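Local coordinates for cytochrome P450 monooxygenase (Rhodococcus sp. ECU0066, PDB 6KBH), which probably catalyses the oxidation of its substrates with molecular oxygen at a heme, fed with electrons through its own FMN and [2Fe-2S] cluster, at residues 121-125 with 270-275; 133-137 with 266-271; 586-590 with 683-687. All coordinates share one frame. Residue numbers count along the deposited sequence, not the author numbering.

Interaction 1 (121-125 with 270-275); sequences MNRTL and SYLHSM. With HEM (protoporphyrin IX containing Fe), chain C.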
loop_
_atom_site.group_PDB
_atom_site.type_symbol
_atom_site.label_atom_id
_atom_site.label_comp_id
_atom_site.label_asym_id
_atom_site.label_seq_id
_atom_site.Cartn_x
_atom_site.Cartn_y
_atom_site.Cartn_z
ATOM N N MET A 121 29.196 17.696 -0.498
ATOM C CA MET A 121 28.230 16.633 -0.716
ATOM C C MET A 121 27.797 16.599 -2.171
ATOM O O MET A 121 27.447 17.632 -2.752
ATOM C CB MET A 121 26.996 16.780 0.165
ATOM C CG MET A 121 26.032 15.640 -0.112
ATOM S SD MET A 121 24.515 15.648 0.821
ATOM C CE MET A 121 25.234 15.373 2.412
ATOM N N ASN A 122 27.806 15.404 -2.743
ATOM C CA ASN A 122 27.251 15.188 -4.063
ATOM C C ASN A 122 25.733 15.161 -3.991
ATOM O O ASN A 122 25.142 14.822 -2.961
ATOM C CB ASN A 122 27.761 13.871 -4.638
ATOM C CG ASN A 122 29.181 13.573 -4.216
ATOM O OD1 ASN A 122 29.413 12.856 -3.245
ATOM N ND2 ASN A 122 30.143 14.125 -4.947
ATOM N N ARG A 123 25.104 15.535 -5.097
ATOM C CA ARG A 123 23.670 15.332 -5.240
ATOM C C ARG A 123 23.367 13.842 -5.111
ATOM O O ARG A 123 23.920 13.026 -5.854
ATOM C CB ARG A 123 23.214 15.890 -6.587
ATOM C CG ARG A 123 23.372 17.412 -6.651
ATOM C CD ARG A 123 22.891 18.035 -7.955
ATOM N NE ARG A 123 22.711 19.477 -7.795
ATOM C CZ ARG A 123 22.500 20.334 -8.790
ATOM N NH1 ARG A 123 22.448 19.908 -10.045
ATOM N NH2 ARG A 123 22.349 21.623 -8.527
ATOM N N THR A 124 22.534 13.476 -4.132
ATOM C CA THR A 124 22.304 12.074 -3.772
ATOM C C THR A 124 20.822 11.724 -3.917
ATOM O O THR A 124 20.023 11.922 -2.996
ATOM C CB THR A 124 22.807 11.780 -2.362
ATOM O OG1 THR A 124 24.036 12.482 -2.144
ATOM C CG2 THR A 124 23.056 10.292 -2.190
ATOM N N LEU A 125 20.482 11.250 -5.109
ATOM C CA LEU A 125 19.232 10.637 -5.549
ATOM C C LEU A 125 18.064 11.605 -5.615
ATOM O O LEU A 125 17.251 11.511 -6.536
ATOM C CB LEU A 125 18.802 9.488 -4.621
ATOM C CG LEU A 125 19.661 8.316 -4.157
ATOM C CD1 LEU A 125 19.079 7.790 -2.862
ATOM C CD2 LEU A 125 19.653 7.230 -5.201
ATOM N N SER A 270 32.959 9.274 -2.651
ATOM C CA SER A 270 32.224 10.504 -2.380
ATOM C C SER A 270 30.738 10.236 -2.201
ATOM O O SER A 270 30.080 10.893 -1.384
ATOM C CB SER A 270 32.446 11.512 -3.509
ATOM O OG SER A 270 31.840 11.068 -4.712
ATOM N N TYR A 271 30.196 9.263 -2.935
ATOM C CA TYR A 271 28.751 9.065 -2.946
ATOM C C TYR A 271 28.244 8.507 -1.620
ATOM O O TYR A 271 27.230 8.979 -1.092
ATOM C CB TYR A 271 28.347 8.150 -4.097
ATOM C CG TYR A 271 26.882 8.271 -4.400
ATOM C CD1 TYR A 271 26.396 9.380 -5.068
ATOM C CD2 TYR A 271 25.980 7.298 -3.989
ATOM C CE1 TYR A 271 25.063 9.516 -5.334
ATOM C CE2 TYR A 271 24.634 7.423 -4.255
ATOM C CZ TYR A 271 24.180 8.535 -4.928
ATOM O OH TYR A 271 22.838 8.669 -5.205
ATOM N N LEU A 272 28.915 7.482 -1.078
ATOM C CA LEU A 272 28.463 6.918 0.193
ATOM C C LEU A 272 28.738 7.864 1.346
ATOM O O LEU A 272 28.012 7.844 2.344
ATOM C CB LEU A 272 29.104 5.558 0.493
ATOM C CG LEU A 272 28.845 4.392 -0.459
ATOM C CD1 LEU A 272 29.726 4.574 -1.630
ATOM C CD2 LEU A 272 29.115 3.049 0.181
ATOM N N HIS A 273 29.785 8.681 1.244
ATOM C CA HIS A 273 29.938 9.761 2.208
ATOM C C HIS A 273 28.756 10.716 2.123
ATOM O O HIS A 273 28.259 11.198 3.148
ATOM C CB HIS A 273 31.255 10.501 1.974
ATOM C CG HIS A 273 31.681 11.337 3.137
ATOM N ND1 HIS A 273 32.825 12.106 3.126
ATOM C CD2 HIS A 273 31.112 11.527 4.351
ATOM C CE1 HIS A 273 32.941 12.731 4.285
ATOM N NE2 HIS A 273 31.916 12.397 5.045
ATOM N N SER A 274 28.279 10.985 0.905
ATOM C CA SER A 274 27.041 11.738 0.744
ATOM C C SER A 274 25.841 10.933 1.226
ATOM O O SER A 274 24.929 11.483 1.854
ATOM C CB SER A 274 26.862 12.147 -0.718
ATOM O OG SER A 274 27.820 13.119 -1.105
ATOM N N MET A 275 25.829 9.625 0.948
ATOM C CA MET A 275 24.729 8.764 1.374
ATOM C C MET A 275 24.543 8.756 2.885
ATOM O O MET A 275 23.459 8.402 3.361
ATOM C CB MET A 275 24.958 7.331 0.893
ATOM C CG MET A 275 24.648 7.093 -0.570
ATOM S SD MET A 275 25.181 5.454 -1.093
ATOM C CE MET A 275 24.258 4.418 0.040
HETATM C CHA HEM C . 12.566 11.285 -2.178
HETATM C CHB HEM C . 8.650 12.425 0.790
HETATM C CHC HEM C . 10.534 9.256 4.587
HETATM C CHD HEM C . 14.400 8.147 1.614
HETATM C C1A HEM C . 11.365 11.737 -1.472
HETATM C C2A HEM C . 10.581 12.678 -2.280
HETATM C C3A HEM C . 9.494 12.991 -1.461
HETATM C C4A HEM C . 9.727 12.207 -0.220
HETATM C CMA HEM C . 8.362 13.917 -1.781
HETATM C CAA HEM C . 10.844 13.178 -3.667
HETATM C CBA HEM C . 9.973 12.576 -4.725
HETATM C CGA HEM C . 10.290 12.818 -6.163
HETATM O O1A HEM C . 11.076 13.797 -6.263
HETATM O O2A HEM C . 9.679 11.978 -6.878
HETATM C C1B HEM C . 8.769 11.701 2.095
HETATM C C2B HEM C . 7.758 11.791 3.246
HETATM C C3B HEM C . 8.353 10.794 4.428
HETATM C C4B HEM C . 9.643 10.228 3.865
HETATM C CMB HEM C . 6.513 12.610 3.286
HETATM C CAB HEM C . 7.772 10.518 5.773
HETATM C CBB HEM C . 6.347 10.091 5.845
HETATM C C1C HEM C . 11.742 8.825 3.826
HETATM C C2C HEM C . 12.509 7.908 4.627
HETATM C C3C HEM C . 13.587 7.589 3.831
HETATM C C4C HEM C . 13.354 8.351 2.613
HETATM C CMC HEM C . 12.207 7.412 6.002
HETATM C CAC HEM C . 14.701 6.647 4.166
HETATM C CBC HEM C . 16.064 7.160 4.465
HETATM C C1D HEM C . 14.077 8.959 0.435
HETATM C C2D HEM C . 15.101 8.812 -0.652
HETATM C C3D HEM C . 14.532 9.797 -1.847
HETATM C C4D HEM C . 13.265 10.358 -1.267
HETATM C CMD HEM C . 16.330 7.972 -0.623
HETATM C CAD HEM C . 15.141 10.041 -3.182
HETATM C CBD HEM C . 14.920 8.966 -4.196
HETATM C CGD HEM C . 15.125 9.329 -5.622
HETATM O O1D HEM C . 15.097 10.580 -5.710
HETATM O O2D HEM C . 15.253 8.298 -6.330
HETATM N NA HEM C . 10.865 11.435 -0.200
HETATM N NB HEM C . 9.855 10.717 2.428
HETATM N NC HEM C . 12.243 9.115 2.577
HETATM N ND HEM C . 12.869 9.858 0.151
HETATM FE FE HEM C . 11.415 10.411 1.372
#
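This contact lies at the edge of the heme pocket of the P450 fold, which it enters through Leu125: the loop 121-125, which precedes the C helix (133-139), runs across helix 269-281, the first half of the long distal helix. Asn122 and Thr124 both direct their CA-to-CB bonds at the helix, whereas that of Arg123 turns away from it. The backbone Asn122 N donates to Ser274 OG at 2.8 Å, and Met121 CG lies 3.2 Å from the same Ser274 OG. Thr124 OG1 donates to Asn122 O at 2.7 Å, satisfying that carbonyl within the loop; Thr124 CG2 lies 3.4 Å from Tyr271 OH and 3.9 Å from Met275 CG. Arg123 O approaches the edge of the tyrosine ring, 3.7 Å from Tyr271 CE1. Leu125 meets the same side chain, with Leu125 CG 3.4 Å from Tyr271 OH, while its carbonyl Leu125 O comes within 2.5 Å of the propionate oxygen O1D of HEM. Glu128, further along the loop, accepts hydrogen bonds from both Leu125 N and Tyr271 OH. Hydrogen bonds through Ser274 and Glu128 thus hold the loop on the helix where Leu125 O meets the propionate.

Interaction 2 (133-137 with 266-271); sequences HMPRR and VVTDSY. With HEM (protoporphyrin IX containing Fe), chain C.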
loop_
_atom_site.group_PDB
_atom_site.type_symbol
_atom_site.label_atom_id
_atom_site.label_comp_id
_atom_site.label_asym_id
_atom_site.label_seq_id
_atom_site.Cartn_x
_atom_site.Cartn_y
_atom_site.Cartn_z
ATOM N N HIS A 133 21.004 9.053 -12.044
ATOM C CA HIS A 133 20.114 8.795 -10.914
ATOM C C HIS A 133 19.585 7.363 -10.919
ATOM O O HIS A 133 19.612 6.683 -9.886
ATOM C CB HIS A 133 18.958 9.797 -10.925
ATOM C CG HIS A 133 17.743 9.331 -10.183
ATOM N ND1 HIS A 133 16.596 8.915 -10.821
ATOM C CD2 HIS A 133 17.498 9.218 -8.856
ATOM C CE1 HIS A 133 15.696 8.562 -9.919
ATOM N NE2 HIS A 133 16.218 8.736 -8.719
ATOM N N MET A 134 19.086 6.890 -12.065
ATOM C CA MET A 134 18.403 5.597 -12.086
ATOM C C MET A 134 19.317 4.433 -11.720
ATOM O O MET A 134 18.919 3.615 -10.872
ATOM C CB MET A 134 17.734 5.375 -13.448
ATOM C CG MET A 134 16.373 6.038 -13.601
ATOM S SD MET A 134 15.298 5.858 -12.159
ATOM C CE MET A 134 15.091 4.084 -12.070
ATOM N N PRO A 135 20.518 4.281 -12.297
ATOM C CA PRO A 135 21.383 3.170 -11.858
ATOM C C PRO A 135 21.676 3.188 -10.370
ATOM O O PRO A 135 21.712 2.126 -9.737
ATOM C CB PRO A 135 22.655 3.372 -12.690
ATOM C CG PRO A 135 22.191 4.081 -13.906
ATOM C CD PRO A 135 21.115 5.009 -13.432
ATOM N N ARG A 136 21.879 4.371 -9.789
ATOM C CA ARG A 136 22.142 4.449 -8.356
ATOM C C ARG A 136 20.896 4.109 -7.549
ATOM O O ARG A 136 20.991 3.501 -6.477
ATOM C CB ARG A 136 22.650 5.841 -7.995
ATOM C CG ARG A 136 23.936 6.255 -8.690
ATOM C CD ARG A 136 24.517 7.438 -7.957
ATOM N NE ARG A 136 25.459 8.244 -8.726
ATOM C CZ ARG A 136 26.778 8.215 -8.556
ATOM N NH1 ARG A 136 27.314 7.413 -7.645
ATOM N NH2 ARG A 136 27.561 8.994 -9.290
ATOM N N ARG A 137 19.718 4.498 -8.044
ATOM C CA ARG A 137 18.473 4.155 -7.363
ATOM C C ARG A 137 18.214 2.656 -7.431
ATOM O O ARG A 137 17.920 2.019 -6.414
ATOM C CB ARG A 137 17.307 4.932 -7.975
ATOM C CG ARG A 137 15.943 4.595 -7.379
ATOM C CD ARG A 137 14.821 5.264 -8.162
ATOM N NE ARG A 137 13.493 4.862 -7.703
ATOM C CZ ARG A 137 12.783 5.518 -6.789
ATOM N NH1 ARG A 137 13.271 6.615 -6.224
ATOM N NH2 ARG A 137 11.583 5.077 -6.437
ATOM N N VAL A 266 29.690 3.243 -10.488
ATOM C CA VAL A 266 28.330 3.635 -10.150
ATOM C C VAL A 266 28.289 4.249 -8.755
ATOM O O VAL A 266 27.575 5.236 -8.521
ATOM C CB VAL A 266 27.416 2.413 -10.271
ATOM C CG1 VAL A 266 26.127 2.582 -9.468
ATOM C CG2 VAL A 266 27.120 2.105 -11.723
ATOM N N VAL A 267 29.088 3.712 -7.841
ATOM C CA VAL A 267 29.007 4.014 -6.429
ATOM C C VAL A 267 30.428 4.342 -5.990
ATOM O O VAL A 267 31.313 3.481 -6.031
ATOM C CB VAL A 267 28.386 2.840 -5.662
ATOM C CG1 VAL A 267 28.830 2.804 -4.237
ATOM C CG2 VAL A 267 26.854 2.935 -5.727
ATOM N N THR A 268 30.660 5.600 -5.635
ATOM C CA THR A 268 31.995 6.129 -5.395
ATOM C C THR A 268 32.173 6.473 -3.923
ATOM O O THR A 268 31.206 6.595 -3.173
ATOM C CB THR A 268 32.247 7.377 -6.247
ATOM O OG1 THR A 268 31.489 8.471 -5.713
ATOM C CG2 THR A 268 31.835 7.141 -7.686
ATOM N N ASP A 269 33.433 6.667 -3.519
ATOM C CA ASP A 269 33.704 7.007 -2.124
ATOM C C ASP A 269 33.013 8.307 -1.732
ATOM O O ASP A 269 32.513 8.439 -0.608
ATOM C CB ASP A 269 35.208 7.107 -1.880
ATOM C CG ASP A 269 35.893 5.763 -1.939
ATOM O OD1 ASP A 269 35.205 4.737 -1.747
ATOM O OD2 ASP A 269 37.116 5.732 -2.189
ATOM N N SER A 270 32.959 9.274 -2.651
ATOM C CA SER A 270 32.224 10.504 -2.380
ATOM C C SER A 270 30.738 10.236 -2.201
ATOM O O SER A 270 30.080 10.893 -1.384
ATOM C CB SER A 270 32.446 11.512 -3.509
ATOM O OG SER A 270 31.840 11.068 -4.712
ATOM N N TYR A 271 30.196 9.263 -2.935
ATOM C CA TYR A 271 28.751 9.065 -2.946
ATOM C C TYR A 271 28.244 8.507 -1.620
ATOM O O TYR A 271 27.230 8.979 -1.092
ATOM C CB TYR A 271 28.347 8.150 -4.097
ATOM C CG TYR A 271 26.882 8.271 -4.400
ATOM C CD1 TYR A 271 26.396 9.380 -5.068
ATOM C CD2 TYR A 271 25.980 7.298 -3.989
ATOM C CE1 TYR A 271 25.063 9.516 -5.334
ATOM C CE2 TYR A 271 24.634 7.423 -4.255
ATOM C CZ TYR A 271 24.180 8.535 -4.928
ATOM O OH TYR A 271 22.838 8.669 -5.205
HETATM C CHA HEM C . 12.566 11.285 -2.178
HETATM C CHB HEM C . 8.650 12.425 0.790
HETATM C CHC HEM C . 10.534 9.256 4.587
HETATM C CHD HEM C . 14.400 8.147 1.614
HETATM C C1A HEM C . 11.365 11.737 -1.472
HETATM C C2A HEM C . 10.581 12.678 -2.280
HETATM C C3A HEM C . 9.494 12.991 -1.461
HETATM C C4A HEM C . 9.727 12.207 -0.220
HETATM C CMA HEM C . 8.362 13.917 -1.781
HETATM C CAA HEM C . 10.844 13.178 -3.667
HETATM C CBA HEM C . 9.973 12.576 -4.725
HETATM C CGA HEM C . 10.290 12.818 -6.163
HETATM O O1A HEM C . 11.076 13.797 -6.263
HETATM O O2A HEM C . 9.679 11.978 -6.878
HETATM C C1B HEM C . 8.769 11.701 2.095
HETATM C C2B HEM C . 7.758 11.791 3.246
HETATM C C3B HEM C . 8.353 10.794 4.428
HETATM C C4B HEM C . 9.643 10.228 3.865
HETATM C CMB HEM C . 6.513 12.610 3.286
HETATM C CAB HEM C . 7.772 10.518 5.773
HETATM C CBB HEM C . 6.347 10.091 5.845
HETATM C C1C HEM C . 11.742 8.825 3.826
HETATM C C2C HEM C . 12.509 7.908 4.627
HETATM C C3C HEM C . 13.587 7.589 3.831
HETATM C C4C HEM C . 13.354 8.351 2.613
HETATM C CMC HEM C . 12.207 7.412 6.002
HETATM C CAC HEM C . 14.701 6.647 4.166
HETATM C CBC HEM C . 16.064 7.160 4.465
HETATM C C1D HEM C . 14.077 8.959 0.435
HETATM C C2D HEM C . 15.101 8.812 -0.652
HETATM C C3D HEM C . 14.532 9.797 -1.847
HETATM C C4D HEM C . 13.265 10.358 -1.267
HETATM C CMD HEM C . 16.330 7.972 -0.623
HETATM C CAD HEM C . 15.141 10.041 -3.182
HETATM C CBD HEM C . 14.920 8.966 -4.196
HETATM C CGD HEM C . 15.125 9.329 -5.622
HETATM O O1D HEM C . 15.097 10.580 -5.710
HETATM O O2D HEM C . 15.253 8.298 -6.330
HETATM N NA HEM C . 10.865 11.435 -0.200
HETATM N NB HEM C . 9.855 10.717 2.428
HETATM N NC HEM C . 12.243 9.115 2.577
HETATM N ND HEM C . 12.869 9.858 0.151
HETATM FE FE HEM C . 11.415 10.411 1.372
#
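The C helix of the P450 fold, helix 133-139, here meets the turn that leads into helix 269-281, the first half of the long distal helix. The turn opens with Val266, whose CG1 packs 4.3 Å from Arg136 CG and 4.4 Å from Pro135 O. Val267 follows, its side chain touching Val259 on helix 252-262. Thr268 takes the N-cap position of helix 269-281, and its OG1 shares a hydrogen bond with Ser270 OG at 2.8 Å. Asp269 faces outward to form a salt bridge with Arg244. Tyr271 then takes the guanidinium of Arg136 on its ring: the two lie flat on each other, centres 4.1 Å apart and planes at 18°, a cation-pi stack, and beside it, over the same ring face, Arg136 CD makes a CH-pi contact 3.6 Å from the ring centroid. Glu128 lies beside this pair, hydrogen-bonded to Tyr271 OH and more weakly paired with Arg136. Arg136 thus serves the protein contact, while its helix neighbours His133 and Arg137 point their CA-to-CB bonds away from the turn and serve the cofactor. Both bind one propionate oxygen of the heme: His133 NE2 and Arg137 NH1 each donate to HEM O2D at 2.6 Å.

Interaction 3 (586-590 with 683-687); sequences IGITP and VEHFS. With FMN (flavin mononucleotide), chain B.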
loop_
_atom_site.group_PDB
_atom_site.type_symbol
_atom_site.label_atom_id
_atom_site.label_comp_id
_atom_site.label_asym_id
_atom_site.label_seq_id
_atom_site.Cartn_x
_atom_site.Cartn_y
_atom_site.Cartn_z
ATOM N N ILE A 586 -15.773 -31.009 -0.633
ATOM C CA ILE A 586 -16.203 -29.694 -0.166
ATOM C C ILE A 586 -16.561 -28.753 -1.311
ATOM O O ILE A 586 -17.094 -27.664 -1.071
ATOM C CB ILE A 586 -15.119 -29.100 0.766
ATOM C CG1 ILE A 586 -15.698 -27.916 1.519
ATOM C CG2 ILE A 586 -13.879 -28.718 -0.023
ATOM C CD1 ILE A 586 -16.455 -28.292 2.758
ATOM N N GLY A 587 -16.326 -29.162 -2.553
ATOM C CA GLY A 587 -16.801 -28.403 -3.697
ATOM C C GLY A 587 -18.308 -28.216 -3.700
ATOM O O GLY A 587 -18.858 -27.559 -4.588
ATOM N N ILE A 588 -18.983 -28.794 -2.702
ATOM C CA ILE A 588 -20.425 -28.639 -2.555
ATOM C C ILE A 588 -20.797 -27.204 -2.199
ATOM O O ILE A 588 -21.917 -26.759 -2.484
ATOM C CB ILE A 588 -20.952 -29.638 -1.508
ATOM C CG1 ILE A 588 -22.481 -29.605 -1.441
ATOM C CG2 ILE A 588 -20.344 -29.356 -0.140
ATOM C CD1 ILE A 588 -23.158 -30.027 -2.725
ATOM N N THR A 589 -19.880 -26.449 -1.587
ATOM C CA THR A 589 -20.244 -25.130 -1.070
ATOM C C THR A 589 -20.664 -24.147 -2.160
ATOM O O THR A 589 -21.751 -23.557 -2.033
ATOM C CB THR A 589 -19.106 -24.570 -0.209
ATOM O OG1 THR A 589 -17.840 -24.933 -0.772
ATOM C CG2 THR A 589 -19.206 -25.118 1.206
ATOM N N PRO A 590 -19.891 -23.907 -3.228
ATOM C CA PRO A 590 -20.364 -22.936 -4.224
ATOM C C PRO A 590 -21.524 -23.449 -5.057
ATOM O O PRO A 590 -22.406 -22.661 -5.416
ATOM C CB PRO A 590 -19.120 -22.677 -5.082
ATOM C CG PRO A 590 -18.370 -23.940 -5.014
ATOM C CD PRO A 590 -18.594 -24.488 -3.629
ATOM N N VAL A 683 -15.729 -24.452 -14.292
ATOM C CA VAL A 683 -15.109 -25.077 -13.134
ATOM C C VAL A 683 -14.594 -23.986 -12.211
ATOM O O VAL A 683 -14.263 -22.881 -12.648
ATOM C CB VAL A 683 -13.951 -26.015 -13.539
ATOM C CG1 VAL A 683 -14.496 -27.357 -13.990
ATOM C CG2 VAL A 683 -13.133 -25.370 -14.636
ATOM N N GLU A 684 -14.546 -24.297 -10.921
ATOM C CA GLU A 684 -13.844 -23.478 -9.945
ATOM C C GLU A 684 -12.846 -24.361 -9.210
ATOM O O GLU A 684 -13.220 -25.387 -8.628
ATOM C CB GLU A 684 -14.808 -22.817 -8.951
ATOM C CG GLU A 684 -14.128 -22.301 -7.687
ATOM C CD GLU A 684 -14.749 -21.019 -7.151
ATOM O OE1 GLU A 684 -14.547 -19.949 -7.765
ATOM O OE2 GLU A 684 -15.423 -21.078 -6.101
ATOM N N HIS A 685 -11.579 -23.969 -9.248
ATOM C CA HIS A 685 -10.522 -24.711 -8.583
ATOM C C HIS A 685 -10.345 -24.206 -7.157
ATOM O O HIS A 685 -10.389 -22.997 -6.900
ATOM C CB HIS A 685 -9.206 -24.573 -9.349
ATOM C CG HIS A 685 -9.302 -24.929 -10.798
ATOM N ND1 HIS A 685 -9.186 -26.224 -11.255
ATOM C CD2 HIS A 685 -9.491 -24.158 -11.896
ATOM C CE1 HIS A 685 -9.303 -26.235 -12.571
ATOM N NE2 HIS A 685 -9.487 -24.995 -12.985
ATOM N N PHE A 686 -10.163 -25.144 -6.230
ATOM C CA PHE A 686 -9.804 -24.829 -4.853
ATOM C C PHE A 686 -8.314 -25.009 -4.596
ATOM O O PHE A 686 -7.835 -24.684 -3.505
ATOM C CB PHE A 686 -10.605 -25.697 -3.877
ATOM C CG PHE A 686 -12.051 -25.303 -3.751
ATOM C CD1 PHE A 686 -12.641 -24.440 -4.663
ATOM C CD2 PHE A 686 -12.822 -25.794 -2.715
ATOM C CE1 PHE A 686 -13.965 -24.078 -4.538
ATOM C CE2 PHE A 686 -14.151 -25.442 -2.591
ATOM C CZ PHE A 686 -14.722 -24.580 -3.500
ATOM N N SER A 687 -7.582 -25.527 -5.579
ATOM C CA SER A 687 -6.146 -25.728 -5.519
ATOM C C SER A 687 -5.552 -25.208 -6.819
ATOM O O SER A 687 -6.265 -24.955 -7.793
ATOM C CB SER A 687 -5.794 -27.211 -5.314
ATOM O OG SER A 687 -6.596 -27.794 -4.302
HETATM N N1 FMN B . -9.988 -21.757 -2.805
HETATM C C2 FMN B . -10.129 -20.861 -3.793
HETATM O O2 FMN B . -9.095 -20.488 -4.437
HETATM N N3 FMN B . -11.318 -20.343 -4.127
HETATM C C4 FMN B . -12.415 -20.735 -3.449
HETATM O O4 FMN B . -13.630 -20.226 -3.768
HETATM C C4A FMN B . -12.299 -21.666 -2.418
HETATM N N5 FMN B . -13.401 -22.047 -1.751
HETATM C C5A FMN B . -13.275 -22.937 -0.760
HETATM C C6 FMN B . -14.427 -23.310 -0.093
HETATM C C7 FMN B . -14.358 -24.224 0.932
HETATM C C7M FMN B . -15.720 -24.544 1.595
HETATM C C8 FMN B . -13.132 -24.789 1.307
HETATM C C8M FMN B . -13.007 -25.795 2.434
HETATM C C9 FMN B . -11.977 -24.424 0.624
HETATM C C9A FMN B . -12.036 -23.483 -0.408
HETATM N N10 FMN B . -10.931 -23.103 -1.087
HETATM C C10 FMN B . -11.053 -22.190 -2.091
HETATM C "C1'" FMN B . -9.571 -23.623 -0.741
HETATM C "C2'" FMN B . -8.918 -22.828 0.362
HETATM O "O2'" FMN B . -8.582 -21.552 0.000
HETATM C "C3'" FMN B . -7.682 -23.522 0.872
HETATM O "O3'" FMN B . -6.733 -23.797 -0.125
HETATM C "C4'" FMN B . -8.045 -24.814 1.635
HETATM O "O4'" FMN B . -9.076 -24.794 2.549
HETATM C "C5'" FMN B . -6.854 -25.314 2.506
HETATM O "O5'" FMN B . -6.095 -24.316 3.233
HETATM P P FMN B . -4.687 -24.718 3.799
HETATM O O1P FMN B . -3.837 -23.488 3.984
HETATM O O2P FMN B . -4.815 -25.393 5.128
HETATM O O3P FMN B . -4.056 -25.656 2.818
#
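A buried, largely apolar contact joins the glycine-rich turn after strand 578-584 to the end of strand 681-685, where the nucleotide-binding-type parallel sheet meets the flavin domain, consistent with a phthalate dioxygenase reductase-like module. Its centre is the ring of Phe686, one face of which covers the isoalloxazine, with Phe686 CE2 3.2 Å from C5A of FMN. Pro590 CD meets the ring edge 3.9 Å from Phe686 CZ, Ile586 CG2 packs 4.1 Å from Phe686 CD2, and Gly587 CA lies 4.1 Å from Phe686 CE2. Thr589 OG1 and Thr589 N both donate to Ile586 O, at 2.8 and 3.1 Å, which folds the turn tightly; Thr589 OG1 is also 3.2 Å from the flavin methyl C7M. Glu684 OE2 reaches 3.1 Å from FMN O4. Segment 586-590 leads into helix 588-601; strand 655-661, whose Cys660 touches Pro590 and Phe686, lies between strands 578-584 and 681-685, while Ser523 of antiparallel strand 518-523 packs against Pro590, Glu684 and Phe686.

How the interactions relate
Interactions 1 and 2 form one continuous patch beside the heme, their centres about 8 Å apart; they share Ser270 and Tyr271 on helix 269-281, and Leu125 of the first packs against His133 and Arg137 of the second. Between them the loop 121-125 and helix 133-139 are tied to the same helix start, and both contacts reach the same heme propionate. Interaction 3 comes later in the chain and lies on the opposite side of its centre, centre to centre about 56 and 52 Å from interactions 1 and 2, at the flavin. The chain thus carries the heme and flavin sites in separate parts, with the [2Fe-2S] cluster as a further centre, consistent with a self-sufficient monooxygenase.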